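Side-chain contacts in AvrRxo1-ORF2 (Xanthomonas oryzae pv. oryzicola, PDB 4Z8T), which binds the type III effector AvrRxo1-ORF1 and probably serves as its molecular chaperone: residues N67-Y70 against E71-Y75; P79-T83 against L84-A88; F87-I90 against V91-L94; L32-A35 against D36-K40; E18-K21 against A22-A25. All blocks are in the same frame, centred on the assembly; numbering follows the deposited sequence.

Contact 1 of 5, residues N67-Y70 against E71-Y75; sequences NDIY and ERMYY
M73 and Y70 make a Met-aromatic contact on one side of helix 63-77. M73 is a selenomethionine. Its SE lies 5.4 Å from the centre of the Y70 ring, obliquely placed at 64° off the ring normal. The nearest ring atom to M73 SE is Y70 CD1, at 4.4 Å. The M73 chain starts with CG anti to the backbone N (chi1 179°), stays straight through chi2 and bends at chi3. That bend leaves M73 CE 4.4 Å from I69 CG2. The same methyl, I69 CG2, covers the centre of one face of the Y70 ring. Beneath the side chains, Y74 N bonds to Y70 O at 2.9 Å and M73 N to I69 O at 3.1 Å. The other side is looser. N67 ND2 and E71 OE1 stay 3.9 Å apart, with amide and carboxylate planes turned 63° to each other. The D68 carboxylate is exposed, and D68 OD2 stays 6.7 Å from R72 NE. R72 NH2 bonds to H24 O. Y70 and M73 face helix 84-94, on V91 for Y70 and on F87 and L94 for M73. Y70 also meets L48 of helix 45-51, and Y75 rests on L28, L32 and A35 of helix 6-38.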
loop_
_atom_site.group_PDB
_atom_site.type_symbol
_atom_site.label_atom_id
_atom_site.label_comp_id
_atom_site.label_asym_id
_atom_site.label_seq_id
_atom_site.Cartn_x
_atom_site.Cartn_y
_atom_site.Cartn_z
ATOM N N ASN B 67 -1.584 -14.555 -23.836
ATOM C CA ASN B 67 -2.917 -14.154 -23.413
ATOM C C ASN B 67 -2.855 -13.582 -22.008
ATOM O O ASN B 67 -3.421 -12.521 -21.735
ATOM C CB ASN B 67 -3.900 -15.325 -23.460
ATOM C CG ASN B 67 -5.337 -14.881 -23.238
ATOM O OD1 ASN B 67 -5.935 -14.223 -24.093
ATOM N ND2 ASN B 67 -5.893 -15.228 -22.084
ATOM N N ASP B 68 -2.146 -14.280 -21.127
ATOM C CA ASP B 68 -2.057 -13.885 -19.725
ATOM C C ASP B 68 -1.412 -12.508 -19.521
ATOM O O ASP B 68 -1.803 -11.772 -18.616
ATOM C CB ASP B 68 -1.344 -14.963 -18.894
ATOM C CG ASP B 68 -2.181 -16.236 -18.737
ATOM O OD1 ASP B 68 -2.884 -16.624 -19.701
ATOM O OD2 ASP B 68 -2.138 -16.848 -17.646
ATOM N N ILE B 69 -0.442 -12.156 -20.361
ATOM C CA ILE B 69 0.171 -10.832 -20.288
ATOM C C ILE B 69 -0.830 -9.730 -20.642
ATOM O O ILE B 69 -0.983 -8.751 -19.901
ATOM C CB ILE B 69 1.409 -10.720 -21.218
ATOM C CG1 ILE B 69 2.588 -11.511 -20.648
ATOM C CG2 ILE B 69 1.818 -9.273 -21.399
ATOM C CD1 ILE B 69 3.704 -11.737 -21.650
ATOM N N TYR B 70 -1.517 -9.879 -21.772
ATOM C CA TYR B 70 -2.353 -8.797 -22.268
ATOM C C TYR B 70 -3.733 -8.738 -21.642
ATOM O O TYR B 70 -4.277 -7.654 -21.464
ATOM C CB TYR B 70 -2.422 -8.784 -23.801
ATOM C CG TYR B 70 -1.103 -8.370 -24.387
ATOM C CD1 TYR B 70 -0.686 -7.045 -24.331
ATOM C CD2 TYR B 70 -0.255 -9.304 -24.949
ATOM C CE1 TYR B 70 0.537 -6.664 -24.838
ATOM C CE2 TYR B 70 0.964 -8.933 -25.461
ATOM C CZ TYR B 70 1.352 -7.614 -25.403
ATOM O OH TYR B 70 2.568 -7.252 -25.912
ATOM N N GLU B 71 -4.295 -9.891 -21.305
ATOM C CA GLU B 71 -5.588 -9.897 -20.628
ATOM C C GLU B 71 -5.432 -9.204 -19.282
ATOM O O GLU B 71 -6.216 -8.320 -18.927
ATOM C CB GLU B 71 -6.120 -11.323 -20.440
ATOM C CG GLU B 71 -6.956 -11.495 -19.169
ATOM C CD GLU B 71 -8.140 -12.418 -19.347
ATOM O OE1 GLU B 71 -8.468 -12.756 -20.508
ATOM O OE2 GLU B 71 -8.753 -12.795 -18.320
ATOM N N ARG B 72 -4.400 -9.595 -18.543
ATOM C CA ARG B 72 -4.153 -9.010 -17.230
ATOM C C ARG B 72 -3.850 -7.517 -17.328
ATOM O O ARG B 72 -4.374 -6.722 -16.554
ATOM C CB ARG B 72 -3.022 -9.753 -16.520
ATOM C CG ARG B 72 -2.583 -9.105 -15.233
ATOM C CD ARG B 72 -1.556 -9.954 -14.508
ATOM N NE ARG B 72 -2.156 -11.188 -14.022
ATOM C CZ ARG B 72 -2.910 -11.260 -12.926
ATOM N NH1 ARG B 72 -3.418 -12.424 -12.560
ATOM N NH2 ARG B 72 -3.153 -10.166 -12.198
HETATM N N MSE B 73 -3.016 -7.126 -18.285
HETATM C CA MSE B 73 -2.735 -5.704 -18.471
HETATM C C MSE B 73 -4.016 -4.923 -18.761
HETATM O O MSE B 73 -4.275 -3.878 -18.177
HETATM C CB MSE B 73 -1.711 -5.492 -19.594
HETATM C CG MSE B 73 -1.397 -4.043 -19.840
HETATM SE SE MSE B 73 -0.178 -3.882 -21.356
HETATM C CE MSE B 73 1.248 -4.945 -20.639
ATOM N N TYR B 74 -4.839 -5.465 -19.650
ATOM C CA TYR B 74 -6.076 -4.817 -20.051
ATOM C C TYR B 74 -6.982 -4.549 -18.848
ATOM O O TYR B 74 -7.480 -3.437 -18.664
ATOM C CB TYR B 74 -6.779 -5.728 -21.060
ATOM C CG TYR B 74 -8.122 -5.251 -21.577
ATOM C CD1 TYR B 74 -8.230 -4.098 -22.337
ATOM C CD2 TYR B 74 -9.274 -5.981 -21.324
ATOM C CE1 TYR B 74 -9.455 -3.678 -22.827
ATOM C CE2 TYR B 74 -10.499 -5.571 -21.810
ATOM C CZ TYR B 74 -10.583 -4.421 -22.556
ATOM O OH TYR B 74 -11.801 -4.006 -23.039
ATOM N N TYR B 75 -7.169 -5.569 -18.021
ATOM C CA TYR B 75 -8.113 -5.473 -16.914
ATOM C C TYR B 75 -7.537 -4.815 -15.670
ATOM O O TYR B 75 -8.222 -4.033 -15.023
ATOM C CB TYR B 75 -8.654 -6.847 -16.541
ATOM C CG TYR B 75 -9.703 -7.348 -17.511
ATOM C CD1 TYR B 75 -10.869 -6.626 -17.726
ATOM C CD2 TYR B 75 -9.524 -8.536 -18.200
ATOM C CE1 TYR B 75 -11.836 -7.080 -18.612
ATOM C CE2 TYR B 75 -10.489 -9.003 -19.092
ATOM C CZ TYR B 75 -11.638 -8.262 -19.287
ATOM O OH TYR B 75 -12.604 -8.698 -20.166
#

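Contact 2 of 5, residues P79-T83 against L84-A88; sequences PNVMT and LKEFA
T83 turns OG1 to E86 through a chi1 of 54°, which sets the oxygen between its own backbone N and carbonyl carbon. E86 has CG anti to the backbone N (chi1 -158°), and the rest of its chain is extended. It therefore runs back along the loop and brings OE1 to M82 and T83. The bond from M82 N to E86 OE1 is 3.1 Å long, and the donor lies 46° out of the carboxylate plane. T83 OG1 gives the same oxygen, E86 OE1, a weak bond of 3.2 Å. T83 is the N-cap of helix 84-94, and its OG1 takes a weak capping bond from E86 N at 3.4 Å. In the classic capping box the glutamate would answer at the N-cap nitrogen; here it holds M82 N, one residue earlier. The first turn is closed by F87 N on T83 O at 3.1 Å. The apolar side belongs to V81. It slides past E86 in the opposite direction, with V81 CG1 3.6 Å from E86 CB. V81 CG1 also lies 4.1 Å from F87 CB. L84 N, at the start of the turn, bonds to E41 OE1, while V81 O accepts from K40 NZ. P79 and N80 pack on V280 and T281 of the AvrRxo1-ORF1 chain.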
loop_
_atom_site.group_PDB
_atom_site.type_symbol
_atom_site.label_atom_id
_atom_site.label_comp_id
_atom_site.label_asym_id
_atom_site.label_seq_id
_atom_site.Cartn_x
_atom_site.Cartn_y
_atom_site.Cartn_z
ATOM N N PRO B 79 -7.906 -0.026 -16.080
ATOM C CA PRO B 79 -9.314 -0.262 -15.744
ATOM C C PRO B 79 -10.263 0.732 -16.402
ATOM O O PRO B 79 -11.424 0.382 -16.611
ATOM C CB PRO B 79 -9.343 -0.094 -14.217
ATOM C CG PRO B 79 -8.195 0.793 -13.904
ATOM C CD PRO B 79 -7.131 0.419 -14.904
ATOM N N ASN B 80 -9.789 1.936 -16.714
ATOM C CA ASN B 80 -10.643 2.957 -17.321
ATOM C C ASN B 80 -10.708 2.869 -18.848
ATOM O O ASN B 80 -11.463 3.604 -19.489
ATOM C CB ASN B 80 -10.207 4.358 -16.886
ATOM C CG ASN B 80 -10.273 4.550 -15.377
ATOM O OD1 ASN B 80 -11.127 3.976 -14.697
ATOM N ND2 ASN B 80 -9.357 5.354 -14.847
ATOM N N VAL B 81 -9.903 1.978 -19.422
ATOM C CA VAL B 81 -9.956 1.686 -20.852
ATOM C C VAL B 81 -11.113 0.726 -21.120
ATOM O O VAL B 81 -11.163 -0.363 -20.552
ATOM C CB VAL B 81 -8.629 1.067 -21.339
ATOM C CG1 VAL B 81 -8.765 0.522 -22.753
ATOM C CG2 VAL B 81 -7.509 2.097 -21.256
HETATM N N MSE B 82 -12.042 1.130 -21.984
HETATM C CA MSE B 82 -13.288 0.383 -22.164
HETATM C C MSE B 82 -13.281 -0.578 -23.354
HETATM O O MSE B 82 -14.066 -1.535 -23.400
HETATM C CB MSE B 82 -14.464 1.356 -22.292
HETATM C CG MSE B 82 -14.716 2.192 -21.055
HETATM SE SE MSE B 82 -15.351 1.103 -19.578
HETATM C CE MSE B 82 -13.841 1.347 -18.374
ATOM N N THR B 83 -12.384 -0.330 -24.306
ATOM C CA THR B 83 -12.388 -1.051 -25.576
ATOM C C THR B 83 -11.013 -1.583 -25.977
ATOM O O THR B 83 -9.988 -1.019 -25.594
ATOM C CB THR B 83 -12.917 -0.145 -26.702
ATOM O OG1 THR B 83 -12.162 1.074 -26.729
ATOM C CG2 THR B 83 -14.379 0.189 -26.466
ATOM N N LEU B 84 -11.004 -2.663 -26.758
ATOM C CA LEU B 84 -9.763 -3.254 -27.249
ATOM C C LEU B 84 -9.090 -2.365 -28.287
ATOM O O LEU B 84 -7.879 -2.458 -28.506
ATOM C CB LEU B 84 -10.022 -4.638 -27.841
ATOM C CG LEU B 84 -10.444 -5.743 -26.873
ATOM C CD1 LEU B 84 -10.755 -7.009 -27.635
ATOM C CD2 LEU B 84 -9.355 -6.017 -25.864
ATOM N N LYS B 85 -9.878 -1.503 -28.924
ATOM C CA LYS B 85 -9.359 -0.575 -29.921
ATOM C C LYS B 85 -8.546 0.503 -29.221
ATOM O O LYS B 85 -7.536 0.985 -29.737
ATOM C CB LYS B 85 -10.519 0.052 -30.700
ATOM C CG LYS B 85 -10.112 0.832 -31.939
ATOM C CD LYS B 85 -10.090 2.331 -31.683
ATOM C CE LYS B 85 -10.187 3.103 -32.993
ATOM N NZ LYS B 85 -11.430 2.745 -33.737
ATOM N N GLU B 86 -9.005 0.867 -28.032
ATOM C CA GLU B 86 -8.329 1.832 -27.180
ATOM C C GLU B 86 -7.029 1.213 -26.684
ATOM O O GLU B 86 -5.956 1.816 -26.772
ATOM C CB GLU B 86 -9.240 2.126 -25.993
ATOM C CG GLU B 86 -9.010 3.427 -25.253
ATOM C CD GLU B 86 -10.196 3.768 -24.361
ATOM O OE1 GLU B 86 -11.143 2.951 -24.291
ATOM O OE2 GLU B 86 -10.194 4.851 -23.741
ATOM N N PHE B 87 -7.152 -0.003 -26.165
ATOM C CA PHE B 87 -6.031 -0.747 -25.607
ATOM C C PHE B 87 -4.957 -0.962 -26.661
ATOM O O PHE B 87 -3.768 -0.956 -26.353
ATOM C CB PHE B 87 -6.521 -2.088 -25.060
ATOM C CG PHE B 87 -5.473 -2.864 -24.312
ATOM C CD1 PHE B 87 -4.846 -2.319 -23.203
ATOM C CD2 PHE B 87 -5.132 -4.144 -24.702
ATOM C CE1 PHE B 87 -3.893 -3.037 -22.515
ATOM C CE2 PHE B 87 -4.182 -4.868 -24.018
ATOM C CZ PHE B 87 -3.560 -4.312 -22.917
ATOM N N ALA B 88 -5.384 -1.148 -27.908
ATOM C CA ALA B 88 -4.459 -1.285 -29.030
ATOM C C ALA B 88 -3.453 -0.138 -29.111
ATOM O O ALA B 88 -2.262 -0.364 -29.332
ATOM C CB ALA B 88 -5.231 -1.391 -30.327
#

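Contact 3 of 5, residues F87-I90 against V91-L94; sequences FAHI and VETL
V91 lays its CG2 methyl over one face of the F87 ring, one turn further along helix 84-94. This is a CH-pi contact between residues i and i+4 of an alpha-helix. V91 CG2 is 3.9 Å from the F87 ring centre and 21° off the normal, shifted toward the rim. Both residues also pack on Y70 of helix 63-77. Every carbonyl of 87-90 has a regular helical partner. F87 O takes V91 N at 2.9 Å. A88 O takes E92 N at 3.0 Å. H89 O takes T93 N, also at 3.0 Å. I90 O takes L94 N at 2.9 Å. H89 O is also approached by a hydroxyl. T93 OG1 lies 3.0 Å from H89 O, because chi1 of -65° sets OG1 beside its own backbone N and back toward the preceding turn. Whether it bonds there is undecided. E92 O is met further on by S96 OG. H89 and E92 are both exposed. They lie side by side and point the same way, ring and carboxylate planes 26° apart. H89 ND1 has no hydrogen-bond partner in the model. A protonated ring would probably be favoured by the nearby carboxylate. T93 and L94 face P209 and V212 of the AvrRxo1-ORF1 chain. The nearest carboxylate oxygen to H89 ND1 is E92 OE1, at 3.7 Å.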
loop_
_atom_site.group_PDB
_atom_site.type_symbol
_atom_site.label_atom_id
_atom_site.label_comp_id
_atom_site.label_asym_id
_atom_site.label_seq_id
_atom_site.Cartn_x
_atom_site.Cartn_y
_atom_site.Cartn_z
ATOM N N PHE B 87 -7.152 -0.003 -26.165
ATOM C CA PHE B 87 -6.031 -0.747 -25.607
ATOM C C PHE B 87 -4.957 -0.962 -26.661
ATOM O O PHE B 87 -3.768 -0.956 -26.353
ATOM C CB PHE B 87 -6.521 -2.088 -25.060
ATOM C CG PHE B 87 -5.473 -2.864 -24.312
ATOM C CD1 PHE B 87 -4.846 -2.319 -23.203
ATOM C CD2 PHE B 87 -5.132 -4.144 -24.702
ATOM C CE1 PHE B 87 -3.893 -3.037 -22.515
ATOM C CE2 PHE B 87 -4.182 -4.868 -24.018
ATOM C CZ PHE B 87 -3.560 -4.312 -22.917
ATOM N N ALA B 88 -5.384 -1.148 -27.908
ATOM C CA ALA B 88 -4.459 -1.285 -29.030
ATOM C C ALA B 88 -3.453 -0.138 -29.111
ATOM O O ALA B 88 -2.262 -0.364 -29.332
ATOM C CB ALA B 88 -5.231 -1.391 -30.327
ATOM N N HIS B 89 -3.937 1.090 -28.955
ATOM C CA HIS B 89 -3.067 2.262 -28.979
ATOM C C HIS B 89 -2.022 2.196 -27.870
ATOM O O HIS B 89 -0.865 2.569 -28.075
ATOM C CB HIS B 89 -3.890 3.541 -28.840
ATOM C CG HIS B 89 -4.785 3.816 -30.007
ATOM N ND1 HIS B 89 -4.773 3.048 -31.153
ATOM C CD2 HIS B 89 -5.719 4.775 -30.206
ATOM C CE1 HIS B 89 -5.664 3.524 -32.007
ATOM N NE2 HIS B 89 -6.250 4.572 -31.457
ATOM N N ILE B 90 -2.447 1.739 -26.694
ATOM C CA ILE B 90 -1.547 1.555 -25.562
ATOM C C ILE B 90 -0.446 0.562 -25.914
ATOM O O ILE B 90 0.741 0.852 -25.745
ATOM C CB ILE B 90 -2.307 1.017 -24.335
ATOM C CG1 ILE B 90 -3.393 2.001 -23.896
ATOM C CG2 ILE B 90 -1.339 0.686 -23.196
ATOM C CD1 ILE B 90 -2.863 3.290 -23.325
ATOM N N VAL B 91 -0.846 -0.610 -26.406
ATOM C CA VAL B 91 0.096 -1.677 -26.732
ATOM C C VAL B 91 1.126 -1.220 -27.767
ATOM O O VAL B 91 2.321 -1.528 -27.652
ATOM C CB VAL B 91 -0.647 -2.939 -27.217
ATOM C CG1 VAL B 91 0.332 -3.996 -27.693
ATOM C CG2 VAL B 91 -1.508 -3.495 -26.094
ATOM N N GLU B 92 0.657 -0.472 -28.763
ATOM C CA GLU B 92 1.530 0.078 -29.800
ATOM C C GLU B 92 2.540 1.061 -29.218
ATOM O O GLU B 92 3.702 1.074 -29.628
ATOM C CB GLU B 92 0.705 0.764 -30.890
ATOM C CG GLU B 92 -0.105 -0.189 -31.757
ATOM C CD GLU B 92 -1.224 0.520 -32.500
ATOM O OE1 GLU B 92 -1.458 1.720 -32.231
ATOM O OE2 GLU B 92 -1.873 -0.124 -33.349
ATOM N N THR B 93 2.087 1.881 -28.273
ATOM C CA THR B 93 2.962 2.801 -27.546
ATOM C C THR B 93 4.045 2.014 -26.805
ATOM O O THR B 93 5.228 2.376 -26.842
ATOM C CB THR B 93 2.163 3.665 -26.541
ATOM O OG1 THR B 93 1.259 4.529 -27.245
ATOM C CG2 THR B 93 3.088 4.518 -25.691
ATOM N N LEU B 94 3.645 0.925 -26.150
ATOM C CA LEU B 94 4.587 0.112 -25.389
ATOM C C LEU B 94 5.711 -0.461 -26.240
ATOM O O LEU B 94 6.844 -0.573 -25.782
ATOM C CB LEU B 94 3.878 -1.025 -24.659
ATOM C CG LEU B 94 2.917 -0.634 -23.543
ATOM C CD1 LEU B 94 2.426 -1.892 -22.849
ATOM C CD2 LEU B 94 3.594 0.284 -22.549
#

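Contact 4 of 5, residues L32-A35 against D36-K40; sequences LVHA and DAVGK
The H34 ring carries V38 CG1 over one face. This CH-pi contact puts the methyl 4.0 Å from the ring centre and 19° off the normal, displaced toward the CE1 and NE2 rim. V38 CG1 is 3.8 Å from H34 CE1. It gets there because V38 CG1 stands anti to its carbonyl carbon (chi1 -47°). H34 NE2 makes a weak hydrogen bond with K2 NZ of the second subunit. The backbone then closes helix 6-38 with a Schellman motif. G39 is the first residue to depart from helical angles, with a positive phi of 83°. K40 N bonds back to A35 O at 3.0 Å, spanning five residues, and G39 N bonds weakly to D36 O. A35 O also takes weak bonds from G39 N, at 3.0 Å, and from V38 N. V38 N has its firmer bond with H34 O at 3.1 Å. Beside the motif, K40 CB meets A35 CB at 3.9 Å, the apolar pair that flanks such a cap. The K40 chain is extended until a bend at chi4. Its NZ bonds to Y74 O and makes a cation-pi contact with the Y74 ring. D36 OD1 comes close to D8 OD1 of the second subunit, which might raise the pKa of one of the two acids.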
loop_
_atom_site.group_PDB
_atom_site.type_symbol
_atom_site.label_atom_id
_atom_site.label_comp_id
_atom_site.label_asym_id
_atom_site.label_seq_id
_atom_site.Cartn_x
_atom_site.Cartn_y
_atom_site.Cartn_z
ATOM N N LEU B 32 -12.126 -7.839 -12.960
ATOM C CA LEU B 32 -13.144 -8.433 -13.831
ATOM C C LEU B 32 -14.559 -8.125 -13.360
ATOM O O LEU B 32 -15.449 -7.909 -14.178
ATOM C CB LEU B 32 -12.965 -9.943 -13.929
ATOM C CG LEU B 32 -11.776 -10.428 -14.760
ATOM C CD1 LEU B 32 -11.596 -11.921 -14.594
ATOM C CD2 LEU B 32 -11.984 -10.079 -16.213
ATOM N N VAL B 33 -14.777 -8.114 -12.046
ATOM C CA VAL B 33 -16.089 -7.739 -11.530
ATOM C C VAL B 33 -16.397 -6.289 -11.892
ATOM O O VAL B 33 -17.476 -5.977 -12.396
ATOM C CB VAL B 33 -16.185 -7.959 -10.005
ATOM C CG1 VAL B 33 -17.529 -7.476 -9.476
ATOM C CG2 VAL B 33 -15.986 -9.420 -9.684
ATOM N N HIS B 34 -15.435 -5.403 -11.652
ATOM C CA HIS B 34 -15.602 -3.999 -11.973
ATOM C C HIS B 34 -15.812 -3.791 -13.472
ATOM O O HIS B 34 -16.612 -2.949 -13.886
ATOM C CB HIS B 34 -14.383 -3.211 -11.499
ATOM C CG HIS B 34 -14.509 -1.734 -11.689
ATOM N ND1 HIS B 34 -13.929 -1.068 -12.751
ATOM C CD2 HIS B 34 -15.148 -0.793 -10.958
ATOM C CE1 HIS B 34 -14.210 0.219 -12.663
ATOM N NE2 HIS B 34 -14.948 0.415 -11.587
ATOM N N ALA B 35 -15.085 -4.556 -14.280
ATOM C CA ALA B 35 -15.203 -4.464 -15.731
ATOM C C ALA B 35 -16.611 -4.845 -16.196
ATOM O O ALA B 35 -17.200 -4.150 -17.023
ATOM C CB ALA B 35 -14.156 -5.328 -16.412
ATOM N N ASP B 36 -17.133 -5.952 -15.674
ATOM C CA ASP B 36 -18.505 -6.369 -15.968
ATOM C C ASP B 36 -19.485 -5.270 -15.592
ATOM O O ASP B 36 -20.410 -4.953 -16.344
ATOM C CB ASP B 36 -18.848 -7.643 -15.190
ATOM C CG ASP B 36 -20.294 -8.084 -15.387
ATOM O OD1 ASP B 36 -21.193 -7.565 -14.686
ATOM O OD2 ASP B 36 -20.533 -8.968 -16.238
ATOM N N ALA B 37 -19.271 -4.686 -14.420
ATOM C CA ALA B 37 -20.173 -3.683 -13.878
ATOM C C ALA B 37 -20.273 -2.428 -14.741
ATOM O O ALA B 37 -21.340 -1.819 -14.826
ATOM C CB ALA B 37 -19.747 -3.316 -12.470
ATOM N N VAL B 38 -19.166 -2.037 -15.371
ATOM C CA VAL B 38 -19.137 -0.788 -16.130
ATOM C C VAL B 38 -19.286 -1.011 -17.639
ATOM O O VAL B 38 -19.322 -0.054 -18.413
ATOM C CB VAL B 38 -17.872 0.057 -15.821
ATOM C CG1 VAL B 38 -17.651 0.149 -14.328
ATOM C CG2 VAL B 38 -16.643 -0.540 -16.485
ATOM N N GLY B 39 -19.370 -2.273 -18.049
ATOM C CA GLY B 39 -19.598 -2.599 -19.446
ATOM C C GLY B 39 -18.357 -2.596 -20.319
ATOM O O GLY B 39 -18.447 -2.438 -21.539
ATOM N N LYS B 40 -17.194 -2.780 -19.700
ATOM C CA LYS B 40 -15.931 -2.825 -20.430
ATOM C C LYS B 40 -15.948 -3.980 -21.430
ATOM O O LYS B 40 -16.429 -5.069 -21.116
ATOM C CB LYS B 40 -14.778 -2.985 -19.428
ATOM C CG LYS B 40 -13.378 -3.137 -20.023
ATOM C CD LYS B 40 -12.346 -2.883 -18.925
ATOM C CE LYS B 40 -10.939 -3.202 -19.381
ATOM N NZ LYS B 40 -9.987 -2.201 -18.825
#

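Contact 5 of 5, residues E18-K21 against A22-A25; sequences ERNK and ALHA
E18 to K21 bond to A22 to A25 in regular i to i+4 alpha-helical fashion, the shortest of these bonds being H24 N to N20 O at 2.8 Å. The two segments form successive turns in the middle of the long helix 6-38. L23 is the main side chain. Its CG lies beside its backbone N (chi1 -73°), which drops L23 CG to 3.4 Å from R19 O. R19 and L23 then run side by side and point the same way, with R19 CG 4.2 Å from L23 CD1. R19 is extended from CG to NE, so its guanidinium is carried off the helix. There R19 NH1 forms a salt bridge with D27 OD1 and a hydrogen bond with S26 OG, both of the second subunit. A22 packs on A22 of that subunit, and R19 and L23 pack on its L23 and R19, reciprocal pairs consistent with a symmetric helix pairing between the two copies. H24 CB is 3.2 Å from N20 O. N20 ND2 makes a weak bond with T274 OG1 of an AvrRxo1-ORF1 chain. N20 crosses L23 obliquely, with N20 OD1 4.0 Å from L23 CD1.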
loop_
_atom_site.group_PDB
_atom_site.type_symbol
_atom_site.label_atom_id
_atom_site.label_comp_id
_atom_site.label_asym_id
_atom_site.label_seq_id
_atom_site.Cartn_x
_atom_site.Cartn_y
_atom_site.Cartn_z
ATOM N N GLU B 18 3.609 -16.935 -1.906
ATOM C CA GLU B 18 2.186 -17.232 -1.720
ATOM C C GLU B 18 1.350 -15.970 -1.626
ATOM O O GLU B 18 0.284 -15.877 -2.232
ATOM C CB GLU B 18 1.967 -18.083 -0.470
ATOM C CG GLU B 18 2.621 -19.433 -0.535
ATOM C CD GLU B 18 2.339 -20.269 0.702
ATOM O OE1 GLU B 18 1.577 -19.804 1.581
ATOM O OE2 GLU B 18 2.884 -21.392 0.791
ATOM N N ARG B 19 1.830 -15.010 -0.841
ATOM C CA ARG B 19 1.153 -13.732 -0.683
ATOM C C ARG B 19 0.982 -13.050 -2.027
ATOM O O ARG B 19 -0.111 -12.607 -2.374
ATOM C CB ARG B 19 1.963 -12.824 0.246
ATOM C CG ARG B 19 1.375 -11.424 0.457
ATOM C CD ARG B 19 2.410 -10.515 1.108
ATOM N NE ARG B 19 1.880 -9.201 1.464
ATOM C CZ ARG B 19 1.258 -8.927 2.609
ATOM N NH1 ARG B 19 1.084 -9.871 3.521
ATOM N NH2 ARG B 19 0.812 -7.707 2.848
ATOM N N ASN B 20 2.069 -12.956 -2.791
ATOM C CA ASN B 20 2.015 -12.212 -4.044
ATOM C C ASN B 20 1.179 -12.929 -5.097
ATOM O O ASN B 20 0.561 -12.298 -5.944
ATOM C CB ASN B 20 3.436 -11.933 -4.567
ATOM C CG ASN B 20 4.169 -10.907 -3.728
ATOM O OD1 ASN B 20 3.556 -10.144 -2.963
ATOM N ND2 ASN B 20 5.496 -10.872 -3.869
ATOM N N LYS B 21 1.140 -14.253 -5.020
ATOM C CA LYS B 21 0.300 -15.038 -5.919
ATOM C C LYS B 21 -1.176 -14.763 -5.637
ATOM O O LYS B 21 -1.987 -14.617 -6.562
ATOM C CB LYS B 21 0.583 -16.528 -5.735
ATOM C CG LYS B 21 -0.328 -17.420 -6.565
ATOM C CD LYS B 21 -0.057 -18.904 -6.316
ATOM C CE LYS B 21 -0.583 -19.755 -7.476
ATOM N NZ LYS B 21 -0.483 -21.225 -7.225
ATOM N N ALA B 22 -1.517 -14.689 -4.356
ATOM C CA ALA B 22 -2.887 -14.387 -3.953
ATOM C C ALA B 22 -3.276 -12.982 -4.388
ATOM O O ALA B 22 -4.399 -12.756 -4.841
ATOM C CB ALA B 22 -3.055 -14.552 -2.447
ATOM N N LEU B 23 -2.349 -12.038 -4.254
ATOM C CA LEU B 23 -2.596 -10.658 -4.657
ATOM C C LEU B 23 -2.742 -10.562 -6.173
ATOM O O LEU B 23 -3.581 -9.823 -6.685
ATOM C CB LEU B 23 -1.466 -9.741 -4.182
ATOM C CG LEU B 23 -1.380 -9.420 -2.690
ATOM C CD1 LEU B 23 -0.075 -8.701 -2.368
ATOM C CD2 LEU B 23 -2.557 -8.535 -2.319
ATOM N N HIS B 24 -1.912 -11.319 -6.878
ATOM C CA HIS B 24 -1.910 -11.348 -8.333
ATOM C C HIS B 24 -3.268 -11.826 -8.847
ATOM O O HIS B 24 -3.871 -11.215 -9.738
ATOM C CB HIS B 24 -0.805 -12.301 -8.783
ATOM C CG HIS B 24 -0.421 -12.179 -10.221
ATOM N ND1 HIS B 24 0.054 -11.009 -10.773
ATOM C CD2 HIS B 24 -0.398 -13.100 -11.216
ATOM C CE1 HIS B 24 0.333 -11.208 -12.049
ATOM N NE2 HIS B 24 0.064 -12.468 -12.343
ATOM N N ALA B 25 -3.746 -12.933 -8.294
ATOM C CA ALA B 25 -5.034 -13.479 -8.701
ATOM C C ALA B 25 -6.173 -12.545 -8.304
ATOM O O ALA B 25 -7.103 -12.319 -9.083
ATOM C CB ALA B 25 -5.242 -14.846 -8.095
#

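In the fold
Contact 1 touches all four others. M73 SE lies 3.7 Å from F87 CZ and 3.6 Å from L94 CD1, joining helix 63-77 to contacts 2 and 3, which share F87 and A88. Y75 CE1 is 3.6 Å from A35 CB of contact 4. K40 NZ of contact 4 is 2.8 Å from both Y74 O of contact 1 and V81 O of contact 2. R72 NH2 of contact 1 reaches H24 O of contact 5 at 2.8 Å. Contacts 4 and 5 lie on one helix, with centres about 21 Å apart, and both touch the second subunit. Contacts 3 and 5 have centres about 27 Å apart. All five contacts also reach AvrRxo1-ORF1.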